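Local atomic coordinates of NH(3)-dependent NAD(+) synthetase (Francisella tularensis subsp. holarctica LVS, PDB entry 3FIU), a protein that belongs to the NAD synthase family, has an alpha/beta fold of the HUP clan and binds adenosine monophosphate, pyrophosphate and magnesium in adjoining pockets. Residues Gln69-Asp73 with Asn186-Lys190; Asp64-His68 with Gly195-Gly199; Pro28-Ile34 with Asn136-Thr142. One frame throughout, in Å; residues are numbered along the deposited sequence.

In the fold
Contacts 1 and 2 adjoin along the chain: the loop 64-68 runs straight into helix 68-81, which carries 69-73, and each of these two segments meets a part of the region from helix 185-189 to the loop 195-199. Their centres are about 12 Å apart, on the same side of the chain's centre. Contact 3 pairs two strands of the parallel sheet, about 23 Å from contact 1 and 26 Å from contact 2, centre to centre. Bound adenosine monophosphate lies between contacts 2 and 3, approached by Asn-66 from one and Thr-142 from the other. In contact 1, the side chain of Lys-190 lies about 7 Å from pyrophosphate.

Contact 1 of 3, residues Gln69-Asp73 with Asn186-Lys190; sequences QDMQD and NILDK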
loop_
_atom_site.group_PDB
_atom_site.type_symbol
_atom_site.label_atom_id
_atom_site.label_comp_id
_atom_site.label_asym_id
_atom_site.label_seq_id
_atom_site.Cartn_x
_atom_site.Cartn_y
_atom_site.Cartn_z
ATOM N N GLN A 69 0.921 -12.344 -25.310
ATOM C CA GLN A 69 0.375 -11.290 -26.180
ATOM C C GLN A 69 0.247 -9.969 -25.451
ATOM O O GLN A 69 0.355 -8.901 -26.058
ATOM C CB GLN A 69 -0.991 -11.688 -26.736
ATOM C CG GLN A 69 -1.501 -10.733 -27.817
ATOM C CD GLN A 69 -0.484 -10.530 -28.911
ATOM O OE1 GLN A 69 0.044 -11.499 -29.466
ATOM N NE2 GLN A 69 -0.185 -9.273 -29.221
ATOM N N ASP A 70 0.005 -10.042 -24.147
ATOM C CA ASP A 70 -0.208 -8.841 -23.361
ATOM C C ASP A 70 1.114 -8.092 -23.147
ATOM O O ASP A 70 1.133 -6.872 -23.178
ATOM C CB ASP A 70 -0.910 -9.180 -22.047
ATOM C CG ASP A 70 -2.361 -9.635 -22.267
ATOM O OD1 ASP A 70 -2.995 -9.286 -23.310
ATOM O OD2 ASP A 70 -2.868 -10.339 -21.397
ATOM N N MET A 71 2.206 -8.840 -22.934
ATOM C CA MET A 71 3.529 -8.247 -22.913
ATOM C C MET A 71 3.848 -7.630 -24.271
ATOM O O MET A 71 4.387 -6.525 -24.330
ATOM C CB MET A 71 4.605 -9.267 -22.555
ATOM C CG MET A 71 6.002 -8.662 -22.424
ATOM S SD MET A 71 7.280 -9.937 -22.360
ATOM C CE MET A 71 7.393 -10.246 -24.099
ATOM N N GLN A 72 3.526 -8.354 -25.356
ATOM C CA GLN A 72 3.829 -7.855 -26.718
ATOM C C GLN A 72 3.086 -6.567 -27.056
ATOM O O GLN A 72 3.657 -5.651 -27.650
ATOM C CB GLN A 72 3.605 -8.950 -27.794
ATOM C CG GLN A 72 4.470 -10.184 -27.537
ATOM C CD GLN A 72 4.277 -11.310 -28.532
ATOM O OE1 GLN A 72 5.254 -11.804 -29.093
ATOM N NE2 GLN A 72 3.031 -11.759 -28.719
ATOM N N ASP A 73 1.817 -6.496 -26.648
ATOM C CA ASP A 73 1.015 -5.283 -26.873
ATOM C C ASP A 73 1.550 -4.094 -26.080
ATOM O O ASP A 73 1.584 -2.969 -26.577
ATOM C CB ASP A 73 -0.443 -5.535 -26.496
ATOM C CG ASP A 73 -1.184 -6.407 -27.509
ATOM O OD1 ASP A 73 -2.313 -6.874 -27.165
ATOM O OD2 ASP A 73 -0.644 -6.654 -28.610
ATOM N N ASN A 186 -5.224 -3.838 -31.066
ATOM C CA ASN A 186 -5.469 -5.013 -30.210
ATOM C C ASN A 186 -5.780 -4.680 -28.758
ATOM O O ASN A 186 -6.548 -5.401 -28.103
ATOM C CB ASN A 186 -4.345 -6.044 -30.242
ATOM C CG ASN A 186 -4.825 -7.398 -29.782
ATOM O OD1 ASN A 186 -5.769 -7.943 -30.344
ATOM N ND2 ASN A 186 -4.235 -7.920 -28.728
ATOM N N ILE A 187 -5.203 -3.585 -28.272
ATOM C CA ILE A 187 -5.476 -3.116 -26.899
ATOM C C ILE A 187 -6.900 -2.558 -26.830
ATOM O O ILE A 187 -7.641 -2.854 -25.884
ATOM C CB ILE A 187 -4.443 -2.079 -26.479
ATOM C CG1 ILE A 187 -3.045 -2.758 -26.440
ATOM C CG2 ILE A 187 -4.799 -1.435 -25.099
ATOM C CD1 ILE A 187 -1.900 -1.763 -26.177
ATOM N N LEU A 188 -7.281 -1.775 -27.845
ATOM C CA LEU A 188 -8.665 -1.281 -27.965
ATOM C C LEU A 188 -9.688 -2.417 -27.978
ATOM O O LEU A 188 -10.749 -2.295 -27.396
ATOM C CB LEU A 188 -8.839 -0.410 -29.229
ATOM C CG LEU A 188 -8.085 0.942 -29.293
ATOM C CD1 LEU A 188 -8.363 1.683 -30.602
ATOM C CD2 LEU A 188 -8.402 1.845 -28.086
ATOM N N ASP A 189 -9.363 -3.506 -28.667
ATOM C CA ASP A 189 -10.348 -4.547 -28.970
ATOM C C ASP A 189 -10.402 -5.693 -27.978
ATOM O O ASP A 189 -11.392 -6.443 -27.972
ATOM C CB ASP A 189 -10.101 -5.130 -30.375
ATOM C CG ASP A 189 -10.350 -4.123 -31.482
ATOM O OD1 ASP A 189 -10.836 -3.007 -31.206
ATOM O OD2 ASP A 189 -10.030 -4.438 -32.648
ATOM N N LYS A 190 -9.349 -5.863 -27.176
ATOM C CA LYS A 190 -9.245 -7.034 -26.301
ATOM C C LYS A 190 -10.191 -6.920 -25.113
ATOM O O LYS A 190 -10.610 -5.828 -24.756
ATOM C CB LYS A 190 -7.805 -7.317 -25.841
ATOM C CG LYS A 190 -7.220 -6.349 -24.832
ATOM C CD LYS A 190 -5.850 -6.870 -24.215
ATOM C CE LYS A 190 -4.738 -6.992 -25.255
ATOM N NZ LYS A 190 -3.348 -6.963 -24.668
#
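Lys-190 starts out with CG lodged between its backbone N and carbonyl carbon (chi1 72°) and bends again at chi3, a folded path that delivers NZ to Asp-70 and Asp-73 of helix 68-81. Both aspartates hold CG beside the backbone N and, nearly one helical turn apart, turn an OD1 to the same ammonium. Lys-190 NZ is 2.7 Å from Asp-70 OD1, which it meets on the anti side but 30° out of the carboxylate plane. The second salt bridge, Lys-190 NZ to Asp-73 OD1, is also 2.7 Å and takes the anti lone pair of that oxygen. Its syn lone pair serves Asn-186, whose ND2 donates to Asp-73 OD1 over 2.7 Å in a fairly straight bond (163°) that stays in the amide plane. The other oxygen of the same carboxylate is gripped from within its own helix: Gln-69 NE2 reaches Asp-73 OD2 at 2.7 Å from above the carboxylate plane. Three donors thus fix the rotation of this one group.

Next to the polar cluster, Ile-187 lays its longer branch against the root of Asp-73, Ile-187 CG1 to Asp-73 CB 3.8 Å, and ends with CD1 3.7 Å from Asp-73 O. Ile-187 also packs on Ile-40 and Ala-43 of helix 40-51. Lys-190, the first residue past helix 185-189, also donates from NZ to the carbonyl of Gly-38. The network therefore ties the start of helix 68-81 both to the end of helix 185-189 and, through Lys-190, to Gly-38, which sits between the pyrophosphate-pocket residues Ser-37 and Gly-39. Two carboxylates around one ammonium would tend to keep Lys-190 protonated, while the lysine and the amide of Asn-186 together probably stabilise Asp-73 as an anion.

Contact 2 of 3, residues Asp64-His68 with Gly195-Gly199; sequences DNNQH and GLWQG. With AMP (adenosine monophosphate), chain G.
Asn-65 presses its CB against the carbonyl of Leu-196, with CB 3.2 Å from Leu-196 O, and this is the tight part of the contact between the loops 64-68 and 195-199. Oxygens crowd here without bonding to one another: Asn-65 O lies 3.4 Å from Gly-195 O, and Asn-65 OD1 is the same distance, 3.4 Å, from Leu-196 O, each a pair of acceptors. The amide oxygen of Asn-65 finds its donor elsewhere, in Lys-116 NZ of helix 113-135. That helix also lies against both loops, touching Asn-65 through Gln-120 and Leu-196 through Leu-113. Beside this part, Gly-195 turns with positive phi (72°) and brings its carbonyl close to Asn-66, with Gly-195 O 4.0 Å from Asn-66 CG. The same Asn-66 CG lies 4.0 Å from N6 of adenosine monophosphate, which places the side chain at the adenine end of the ligand.

Toward solvent the packing changes character. Gln-67, just ahead of helix 68-81, bends at chi2 and lays its amide against the more extended side chain of Gln-198. The two side chains cross at about a right angle, with their amide planes 65° apart. Gln-67 OE1 sits 3.3 Å from the aliphatic Gln-198 CG, while on the other branch Gln-67 NE2 lies 3.4 Å from Gln-198 CB. Between the polar ends there is a weak hydrogen bond, Gln-198 NE2 to Gln-67 OE1, 3.4 Å long.

The contact thus depends more on van der Waals packing, of backbone and side chains, than on hydrogen bonds across it. Its clustered carbonyl and amide oxygens probably make a locally electronegative patch, which the bond from Lys-116 may partly offset.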
loop_
_atom_site.group_PDB
_atom_site.type_symbol
_atom_site.label_atom_id
_atom_site.label_comp_id
_atom_site.label_asym_id
_atom_site.label_seq_id
_atom_site.Cartn_x
_atom_site.Cartn_y
_atom_site.Cartn_z
ATOM N N ASP A 64 4.371 -15.867 -14.633
ATOM C CA ASP A 64 4.119 -16.969 -15.553
ATOM C C ASP A 64 2.639 -17.100 -15.906
ATOM O O ASP A 64 2.322 -17.693 -16.915
ATOM C CB ASP A 64 4.692 -18.276 -15.005
ATOM C CG ASP A 64 6.215 -18.294 -15.046
ATOM O OD1 ASP A 64 6.831 -17.371 -15.641
ATOM O OD2 ASP A 64 6.795 -19.235 -14.481
ATOM N N ASN A 65 1.741 -16.520 -15.104
ATOM C CA ASN A 65 0.288 -16.553 -15.394
ATOM C C ASN A 65 -0.129 -15.681 -16.572
ATOM O O ASN A 65 -1.184 -15.918 -17.199
ATOM C CB ASN A 65 -0.536 -16.122 -14.176
ATOM C CG ASN A 65 -0.259 -16.973 -12.951
ATOM O OD1 ASN A 65 -1.021 -17.896 -12.630
ATOM N ND2 ASN A 65 0.839 -16.668 -12.257
ATOM N N ASN A 66 0.683 -14.665 -16.861
ATOM C CA ASN A 66 0.360 -13.671 -17.898
ATOM C C ASN A 66 0.525 -14.223 -19.310
ATOM O O ASN A 66 1.342 -15.112 -19.555
ATOM C CB ASN A 66 1.209 -12.399 -17.746
ATOM C CG ASN A 66 0.799 -11.554 -16.543
ATOM O OD1 ASN A 66 -0.237 -10.896 -16.543
ATOM N ND2 ASN A 66 1.614 -11.564 -15.528
ATOM N N GLN A 67 -0.257 -13.670 -20.226
ATOM C CA GLN A 67 -0.242 -14.098 -21.612
ATOM C C GLN A 67 0.819 -13.333 -22.384
ATOM O O GLN A 67 0.904 -12.107 -22.306
ATOM C CB GLN A 67 -1.610 -13.880 -22.263
ATOM C CG GLN A 67 -2.730 -14.746 -21.715
ATOM C CD GLN A 67 -2.415 -16.225 -21.812
ATOM O OE1 GLN A 67 -2.290 -16.778 -22.909
ATOM N NE2 GLN A 67 -2.276 -16.875 -20.659
ATOM N N HIS A 68 1.600 -14.054 -23.162
ATOM C CA HIS A 68 2.653 -13.426 -23.932
ATOM C C HIS A 68 2.155 -12.251 -24.814
ATOM O O HIS A 68 2.873 -11.253 -25.016
ATOM C CB HIS A 68 3.412 -14.490 -24.723
ATOM C CG HIS A 68 4.607 -13.964 -25.444
ATOM N ND1 HIS A 68 5.743 -13.532 -24.788
ATOM C CD2 HIS A 68 4.841 -13.780 -26.764
ATOM C CE1 HIS A 68 6.630 -13.115 -25.674
ATOM N NE2 HIS A 68 6.105 -13.246 -26.880
ATOM N N GLY A 195 -5.503 -10.654 -16.111
ATOM C CA GLY A 195 -4.394 -11.480 -16.631
ATOM C C GLY A 195 -3.932 -12.688 -15.804
ATOM O O GLY A 195 -2.818 -13.199 -16.009
ATOM N N LEU A 196 -4.772 -13.145 -14.877
ATOM C CA LEU A 196 -4.412 -14.249 -13.977
ATOM C C LEU A 196 -4.424 -15.623 -14.630
ATOM O O LEU A 196 -3.757 -16.541 -14.146
ATOM C CB LEU A 196 -5.314 -14.279 -12.742
ATOM C CG LEU A 196 -4.805 -13.688 -11.432
ATOM C CD1 LEU A 196 -5.855 -13.891 -10.354
ATOM C CD2 LEU A 196 -3.479 -14.333 -11.009
ATOM N N TRP A 197 -5.203 -15.774 -15.703
ATOM C CA TRP A 197 -5.165 -16.998 -16.513
ATOM C C TRP A 197 -5.726 -16.735 -17.904
ATOM O O TRP A 197 -6.449 -15.743 -18.121
ATOM C CB TRP A 197 -5.908 -18.171 -15.831
ATOM C CG TRP A 197 -7.383 -17.966 -15.729
ATOM C CD1 TRP A 197 -8.315 -18.190 -16.703
ATOM C CD2 TRP A 197 -8.099 -17.476 -14.589
ATOM N NE1 TRP A 197 -9.578 -17.867 -16.238
ATOM C CE2 TRP A 197 -9.473 -17.434 -14.942
ATOM C CE3 TRP A 197 -7.715 -17.075 -13.301
ATOM C CZ2 TRP A 197 -10.462 -17.008 -14.058
ATOM C CZ3 TRP A 197 -8.695 -16.648 -12.419
ATOM C CH2 TRP A 197 -10.059 -16.610 -12.804
ATOM N N GLN A 198 -5.393 -17.629 -18.835
ATOM C CA GLN A 198 -5.794 -17.485 -20.218
ATOM C C GLN A 198 -7.313 -17.497 -20.348
ATOM O O GLN A 198 -7.989 -18.420 -19.875
ATOM C CB GLN A 198 -5.182 -18.593 -21.078
ATOM C CG GLN A 198 -5.212 -18.260 -22.561
ATOM C CD GLN A 198 -4.967 -19.465 -23.438
ATOM O OE1 GLN A 198 -5.753 -20.411 -23.442
ATOM N NE2 GLN A 198 -3.874 -19.435 -24.195
ATOM N N GLY A 199 -7.849 -16.459 -20.978
ATOM C CA GLY A 199 -9.291 -16.344 -21.123
ATOM C C GLY A 199 -10.013 -15.674 -19.968
ATOM O O GLY A 199 -11.234 -15.502 -20.033
HETATM P P AMP G . -6.058 -4.781 -14.070
HETATM O O1P AMP G . -7.037 -3.628 -13.942
HETATM O O2P AMP G . -6.064 -5.686 -12.827
HETATM O O3P AMP G . -6.022 -5.549 -15.344
HETATM O "O5'" AMP G . -4.577 -4.123 -13.921
HETATM C "C5'" AMP G . -4.367 -3.086 -12.940
HETATM C "C4'" AMP G . -3.022 -2.438 -13.218
HETATM O "O4'" AMP G . -1.940 -3.264 -12.768
HETATM C "C3'" AMP G . -2.733 -2.251 -14.702
HETATM O "O3'" AMP G . -3.407 -1.085 -15.156
HETATM C "C2'" AMP G . -1.216 -2.090 -14.702
HETATM O "O2'" AMP G . -0.830 -0.731 -14.399
HETATM C "C1'" AMP G . -0.782 -3.033 -13.576
HETATM N N9 AMP G . -0.402 -4.336 -14.169
HETATM C C8 AMP G . -1.162 -5.462 -14.245
HETATM N N7 AMP G . -0.491 -6.466 -14.869
HETATM C C5 AMP G . 0.712 -5.958 -15.228
HETATM C C6 AMP G . 1.911 -6.490 -15.903
HETATM N N6 AMP G . 1.929 -7.757 -16.378
HETATM N N1 AMP G . 2.941 -5.633 -16.033
HETATM C C2 AMP G . 2.938 -4.358 -15.596
HETATM N N3 AMP G . 1.880 -3.796 -14.946
HETATM C C4 AMP G . 0.774 -4.567 -14.750
#

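Contact 3 of 3, residues Pro28-Ile34 with Asn136-Thr142; sequences PAEGFVI and NRIVIGT. With AMP (adenosine monophosphate), chain G.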
loop_
_atom_site.group_PDB
_atom_site.type_symbol
_atom_site.label_atom_id
_atom_site.label_comp_id
_atom_site.label_asym_id
_atom_site.label_seq_id
_atom_site.Cartn_x
_atom_site.Cartn_y
_atom_site.Cartn_z
ATOM N N PRO A 28 6.961 17.659 -5.250
ATOM C CA PRO A 28 7.683 17.765 -6.521
ATOM C C PRO A 28 8.266 16.448 -7.002
ATOM O O PRO A 28 8.707 15.631 -6.186
ATOM C CB PRO A 28 8.837 18.700 -6.171
ATOM C CG PRO A 28 9.160 18.333 -4.765
ATOM C CD PRO A 28 7.827 18.041 -4.112
ATOM N N ALA A 29 8.288 16.261 -8.325
ATOM C CA ALA A 29 8.907 15.081 -8.948
ATOM C C ALA A 29 9.376 15.448 -10.353
ATOM O O ALA A 29 8.945 16.459 -10.895
ATOM C CB ALA A 29 7.902 13.899 -9.022
ATOM N N GLU A 30 10.223 14.615 -10.950
ATOM C CA GLU A 30 10.727 14.898 -12.294
ATOM C C GLU A 30 9.811 14.314 -13.404
ATOM O O GLU A 30 9.821 14.784 -14.553
ATOM C CB GLU A 30 12.178 14.409 -12.418
ATOM C CG GLU A 30 13.169 15.223 -11.561
ATOM C CD GLU A 30 14.524 14.538 -11.372
ATOM O OE1 GLU A 30 14.991 13.806 -12.286
ATOM O OE2 GLU A 30 15.130 14.743 -10.295
ATOM N N GLY A 31 8.986 13.321 -13.056
ATOM C CA GLY A 31 8.197 12.601 -14.060
ATOM C C GLY A 31 7.444 11.421 -13.466
ATOM O O GLY A 31 7.126 11.403 -12.250
ATOM N N PHE A 32 7.225 10.416 -14.305
ATOM C CA PHE A 32 6.274 9.364 -14.034
ATOM C C PHE A 32 6.852 7.989 -14.244
ATOM O O PHE A 32 7.792 7.781 -15.025
ATOM C CB PHE A 32 5.071 9.501 -14.992
ATOM C CG PHE A 32 4.402 10.854 -14.940
ATOM C CD1 PHE A 32 4.644 11.805 -15.939
ATOM C CD2 PHE A 32 3.530 11.174 -13.891
ATOM C CE1 PHE A 32 4.028 13.074 -15.871
ATOM C CE2 PHE A 32 2.890 12.420 -13.826
ATOM C CZ PHE A 32 3.165 13.384 -14.818
ATOM N N VAL A 33 6.230 7.035 -13.569
ATOM C CA VAL A 33 6.440 5.636 -13.886
ATOM C C VAL A 33 5.067 4.959 -13.843
ATOM O O VAL A 33 4.165 5.368 -13.058
ATOM C CB VAL A 33 7.505 4.974 -12.950
ATOM C CG1 VAL A 33 7.043 4.953 -11.492
ATOM C CG2 VAL A 33 7.896 3.524 -13.432
ATOM N N ILE A 34 4.909 3.937 -14.681
ATOM C CA ILE A 34 3.619 3.277 -14.831
ATOM C C ILE A 34 3.843 1.812 -15.186
ATOM O O ILE A 34 4.771 1.506 -15.926
ATOM C CB ILE A 34 2.753 3.984 -15.884
ATOM C CG1 ILE A 34 1.348 3.364 -15.901
ATOM C CG2 ILE A 34 3.374 3.867 -17.281
ATOM C CD1 ILE A 34 0.314 4.265 -16.496
ATOM N N ASN A 136 13.324 9.763 -8.899
ATOM C CA ASN A 136 12.408 10.873 -8.516
ATOM C C ASN A 136 11.163 10.984 -9.404
ATOM O O ASN A 136 10.881 12.039 -9.973
ATOM C CB ASN A 136 13.140 12.238 -8.442
ATOM C CG ASN A 136 12.293 13.341 -7.786
ATOM O OD1 ASN A 136 12.352 14.506 -8.196
ATOM N ND2 ASN A 136 11.502 12.978 -6.781
ATOM N N ARG A 137 10.428 9.884 -9.534
ATOM C CA ARG A 137 9.184 9.882 -10.300
ATOM C C ARG A 137 8.000 9.732 -9.384
ATOM O O ARG A 137 8.161 9.315 -8.241
ATOM C CB ARG A 137 9.151 8.700 -11.290
ATOM C CG ARG A 137 10.354 8.647 -12.263
ATOM C CD ARG A 137 10.424 9.848 -13.223
ATOM N NE ARG A 137 11.609 9.737 -14.080
ATOM C CZ ARG A 137 11.666 9.014 -15.198
ATOM N NH1 ARG A 137 10.581 8.362 -15.643
ATOM N NH2 ARG A 137 12.802 8.957 -15.895
ATOM N N ILE A 138 6.808 10.037 -9.881
ATOM C CA ILE A 138 5.599 9.597 -9.177
ATOM C C ILE A 138 4.917 8.434 -9.896
ATOM O O ILE A 138 5.028 8.322 -11.110
ATOM C CB ILE A 138 4.615 10.733 -8.866
ATOM C CG1 ILE A 138 4.191 11.501 -10.138
ATOM C CG2 ILE A 138 5.240 11.643 -7.849
ATOM C CD1 ILE A 138 3.025 12.513 -9.858
ATOM N N VAL A 139 4.231 7.579 -9.133
ATOM C CA VAL A 139 3.630 6.361 -9.670
ATOM C C VAL A 139 2.203 6.659 -10.086
ATOM O O VAL A 139 1.351 7.039 -9.259
ATOM C CB VAL A 139 3.618 5.207 -8.606
ATOM C CG1 VAL A 139 2.891 3.973 -9.170
ATOM C CG2 VAL A 139 5.021 4.871 -8.187
ATOM N N ILE A 140 1.932 6.479 -11.371
ATOM C CA ILE A 140 0.579 6.654 -11.889
ATOM C C ILE A 140 -0.241 5.392 -11.683
ATOM O O ILE A 140 0.115 4.319 -12.218
ATOM C CB ILE A 140 0.596 6.951 -13.383
ATOM C CG1 ILE A 140 1.316 8.271 -13.651
ATOM C CG2 ILE A 140 -0.888 6.951 -13.904
ATOM C CD1 ILE A 140 1.449 8.636 -15.114
ATOM N N GLY A 141 -1.334 5.500 -10.923
ATOM C CA GLY A 141 -2.282 4.397 -10.779
ATOM C C GLY A 141 -3.338 4.480 -11.878
ATOM O O GLY A 141 -3.696 5.565 -12.319
ATOM N N THR A 142 -3.818 3.322 -12.332
ATOM C CA THR A 142 -4.631 3.277 -13.562
ATOM C C THR A 142 -6.121 3.026 -13.310
ATOM O O THR A 142 -6.888 2.887 -14.266
ATOM C CB THR A 142 -4.131 2.187 -14.516
ATOM O OG1 THR A 142 -4.326 0.921 -13.901
ATOM C CG2 THR A 142 -2.632 2.388 -14.877
HETATM P P AMP G . -6.058 -4.781 -14.070
HETATM O O1P AMP G . -7.037 -3.628 -13.942
HETATM O O2P AMP G . -6.064 -5.686 -12.827
HETATM O O3P AMP G . -6.022 -5.549 -15.344
HETATM O "O5'" AMP G . -4.577 -4.123 -13.921
HETATM C "C5'" AMP G . -4.367 -3.086 -12.940
HETATM C "C4'" AMP G . -3.022 -2.438 -13.218
HETATM O "O4'" AMP G . -1.940 -3.264 -12.768
HETATM C "C3'" AMP G . -2.733 -2.251 -14.702
HETATM O "O3'" AMP G . -3.407 -1.085 -15.156
HETATM C "C2'" AMP G . -1.216 -2.090 -14.702
HETATM O "O2'" AMP G . -0.830 -0.731 -14.399
HETATM C "C1'" AMP G . -0.782 -3.033 -13.576
HETATM N N9 AMP G . -0.402 -4.336 -14.169
HETATM C C8 AMP G . -1.162 -5.462 -14.245
HETATM N N7 AMP G . -0.491 -6.466 -14.869
HETATM C C5 AMP G . 0.712 -5.958 -15.228
HETATM C C6 AMP G . 1.911 -6.490 -15.903
HETATM N N6 AMP G . 1.929 -7.757 -16.378
HETATM N N1 AMP G . 2.941 -5.633 -16.033
HETATM C C2 AMP G . 2.938 -4.358 -15.596
HETATM N N3 AMP G . 1.880 -3.796 -14.946
HETATM C C4 AMP G . 0.774 -4.567 -14.750
HETATM O O HOH W 1 13.847 11.293 -13.477
#
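Arg-137 lies along the backbone of strand 31-35 and meets it almost atom by atom. Arg-137 CB is 3.5 Å from Gly-31 O, and Arg-137 CG passes 3.9 Å from Phe-32 O. The chain then bends at chi2 (-64°), which drops Arg-137 CD onto the Gly-31 to Phe-32 peptide, 3.4 Å from Phe-32 N. At the tip the guanidinium works through its edge: NE donates to a water that in turn donates to Glu-30 OE1. Arg-137 NH1 donates, within the guanidinium plane but tilted from that of the carbonyl, to Phe-32 O over 2.9 Å. NH1 has a second partner in Thr-57 OG1 of the next strand, 56-60.

The two backbones pair in parallel register. Ile-138 N binds Gly-31 O, Val-33 N binds Ile-138 O, and Ile-140 N closes the series on Val-33 O at 3.0 Å. Short strand segments diverge by 40°. On one face Phe-32 lies alongside Ile-138, and Ile-140 CD1 comes within 3.5 Å of Phe-32 CD2, in a layer covered by helices 9-25 and 40-51. The other face carries Val-33 and Val-139, touching at CG1 to CG2 3.9 Å, under helix 113-135.

Past the strand end, Thr-142 CG2 touches Ile-34 CD1 at 3.9 Å, and Thr-142 OG1 comes close to O3' of adenosine monophosphate. A parallel sheet in the order 84-87, 56-60, 31-35, 137-139 (3-2-1-4 along the chain), layered between helices and holding a nucleotide at the C-terminal ends of its strands, is the Rossmann-like architecture of the HUP clan.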